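Isoflavone reductase (Medicago sativa, PDB 2GAS) catalyses the NADPH-dependent reduction of 2'-hydroxyformononetin to (3R)-vestitone, a step in making the alfalfa phytoalexin medicarpin. Local coordinates at residues Leu216-Leu221 / Tyr296-Asp300. Residue numbers count along the deposited sequence, not the author numbering.
Sequences LPKNYL and YTTAD
Start with 216-221: Pro217 to Asn219 form one 3-10 turn, closed by Asn219 N to Leu216 O at 2.8 Å, and the chain then straightens into the strand that begins at Tyr220. Facing it, Tyr296 to Thr298 run extended, and Ala299 opens the last helix, 299-303; the backbones come closest at Asn219 and Ala299, 5.5 Å between CA atoms. At Tyr296, chi1 near +60° sends the ring across to the turn. Leu216 CB sits over one face, 3.7 Å from the centroid in a CH-pi contact, and the hydroxyl accepts a hydrogen bond from the turn's backbone, Lys218 N to Tyr296 OH at 3.0 Å. Water 2 links Tyr296 O to Lys218 NZ (both 2.9 Å). Thr297 points its side chain away but offers its carbonyl to Asn219, ND2 to O 3.0 Å; that same ND2 also reaches Tyr188 O on the adjacent strand. Thr298 is the N-cap residue, its OG1 (chi1 p) bonded to Glu301 N, while its CG2 packs 3.6 Å from Lys218 CE. Ala299 gives its amide to Asn219, N to OD1 2.8 Å, so one carboxamide (chi1 m) bonds backbone on both sides of Thr298; Ala299 CB lies 3.9 Å from Leu221 CD1. Finally, Asp300 N meets Lys218 O through water 1 (3.2 and 2.8 Å), and the Asp300 carboxylate forms a salt bridge with Lys233 of helix 223-234. This is a helix N-terminus with an N-capping threonine, docked by a bidentate asparagine onto the turn leading into edge strand 220-222 of the small mixed sheet, within an NmrA-type reductase of the NADP-Rossmann clan.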
loop_
_atom_site.group_PDB
_atom_site.type_symbol
_atom_site.label_atom_id
_atom_site.label_comp_id
_atom_site.label_asym_id
_atom_site.label_seq_id
_atom_site.Cartn_x
_atom_site.Cartn_y
_atom_site.Cartn_z
ATOM N N LEU A 216 4.916 -8.872 8.790
ATOM C CA LEU A 216 5.187 -8.794 10.226
ATOM C C LEU A 216 4.739 -10.067 10.954
ATOM O O LEU A 216 3.588 -10.479 10.866
ATOM C CB LEU A 216 4.498 -7.550 10.792
ATOM C CG LEU A 216 4.815 -6.266 10.005
ATOM C CD1 LEU A 216 3.867 -5.157 10.412
ATOM C CD2 LEU A 216 6.265 -5.855 10.234
ATOM N N PRO A 217 5.658 -10.700 11.699
ATOM C CA PRO A 217 5.401 -11.936 12.445
ATOM C C PRO A 217 4.036 -12.120 13.107
ATOM O O PRO A 217 3.338 -13.090 12.819
ATOM C CB PRO A 217 6.550 -11.967 13.447
ATOM C CG PRO A 217 7.671 -11.408 12.635
ATOM C CD PRO A 217 7.017 -10.202 11.980
ATOM N N LYS A 218 3.649 -11.204 13.986
ATOM C CA LYS A 218 2.371 -11.336 14.676
ATOM C C LYS A 218 1.162 -11.021 13.809
ATOM O O LYS A 218 0.022 -11.238 14.228
ATOM C CB LYS A 218 2.352 -10.459 15.931
ATOM C CG LYS A 218 3.255 -10.984 17.041
ATOM C CD LYS A 218 3.225 -10.092 18.276
ATOM C CE LYS A 218 3.855 -8.736 17.997
ATOM N NZ LYS A 218 3.880 -7.869 19.212
ATOM N N ASN A 219 1.413 -10.521 12.600
ATOM C CA ASN A 219 0.339 -10.171 11.668
ATOM C C ASN A 219 0.340 -11.071 10.439
ATOM O O ASN A 219 -0.372 -10.805 9.472
ATOM C CB ASN A 219 0.473 -8.711 11.223
ATOM C CG ASN A 219 0.241 -7.732 12.357
ATOM O OD1 ASN A 219 -0.010 -8.129 13.495
ATOM N ND2 ASN A 219 0.323 -6.442 12.051
ATOM N N TYR A 220 1.149 -12.125 10.483
ATOM C CA TYR A 220 1.243 -13.084 9.385
ATOM C C TYR A 220 0.275 -14.170 9.833
ATOM O O TYR A 220 0.636 -15.052 10.614
ATOM C CB TYR A 220 2.673 -13.614 9.303
ATOM C CG TYR A 220 3.002 -14.339 8.022
ATOM C CD1 TYR A 220 2.900 -13.695 6.791
ATOM C CD2 TYR A 220 3.442 -15.663 8.042
ATOM C CE1 TYR A 220 3.231 -14.351 5.609
ATOM C CE2 TYR A 220 3.775 -16.330 6.863
ATOM C CZ TYR A 220 3.666 -15.665 5.653
ATOM O OH TYR A 220 4.000 -16.312 4.484
ATOM N N LEU A 221 -0.954 -14.100 9.330
ATOM C CA LEU A 221 -2.005 -15.013 9.763
ATOM C C LEU A 221 -2.881 -15.573 8.658
ATOM O O LEU A 221 -3.181 -14.889 7.684
ATOM C CB LEU A 221 -2.916 -14.271 10.743
ATOM C CG LEU A 221 -2.263 -13.569 11.935
ATOM C CD1 LEU A 221 -3.202 -12.502 12.481
ATOM C CD2 LEU A 221 -1.916 -14.593 13.001
ATOM N N TYR A 296 5.253 -2.300 15.548
ATOM C CA TYR A 296 4.022 -2.271 14.771
ATOM C C TYR A 296 2.759 -2.637 15.540
ATOM O O TYR A 296 2.806 -3.348 16.545
ATOM C CB TYR A 296 4.156 -3.197 13.557
ATOM C CG TYR A 296 4.400 -4.655 13.893
ATOM C CD1 TYR A 296 5.693 -5.151 14.079
ATOM C CD2 TYR A 296 3.334 -5.543 14.008
ATOM C CE1 TYR A 296 5.912 -6.498 14.367
ATOM C CE2 TYR A 296 3.543 -6.887 14.298
ATOM C CZ TYR A 296 4.830 -7.358 14.474
ATOM O OH TYR A 296 5.027 -8.687 14.747
ATOM N N THR A 297 1.631 -2.130 15.053
ATOM C CA THR A 297 0.329 -2.418 15.641
ATOM C C THR A 297 -0.051 -3.828 15.197
ATOM O O THR A 297 -0.011 -4.143 14.008
ATOM C CB THR A 297 -0.740 -1.423 15.140
ATOM O OG1 THR A 297 -0.448 -0.113 15.645
ATOM C CG2 THR A 297 -2.126 -1.846 15.604
ATOM N N THR A 298 -0.407 -4.686 16.145
ATOM C CA THR A 298 -0.765 -6.054 15.794
ATOM C C THR A 298 -2.194 -6.161 15.272
ATOM O O THR A 298 -3.018 -5.273 15.479
ATOM C CB THR A 298 -0.615 -6.994 17.003
ATOM O OG1 THR A 298 -1.540 -6.601 18.023
ATOM C CG2 THR A 298 0.803 -6.923 17.556
ATOM N N ALA A 299 -2.485 -7.256 14.581
ATOM C CA ALA A 299 -3.829 -7.467 14.065
ATOM C C ALA A 299 -4.762 -7.527 15.272
ATOM O O ALA A 299 -5.892 -7.043 15.228
ATOM C CB ALA A 299 -3.889 -8.765 13.285
ATOM N N ASP A 300 -4.271 -8.120 16.357
ATOM C CA ASP A 300 -5.048 -8.239 17.586
ATOM C C ASP A 300 -5.414 -6.855 18.120
ATOM O O ASP A 300 -6.566 -6.597 18.461
ATOM C CB ASP A 300 -4.241 -8.998 18.645
ATOM C CG ASP A 300 -5.016 -9.195 19.933
ATOM O OD1 ASP A 300 -5.959 -10.013 19.944
ATOM O OD2 ASP A 300 -4.687 -8.526 20.933
HETATM O O HOH W 1 -1.971 -10.254 15.986
HETATM O O HOH W 2 4.382 -5.437 17.750
#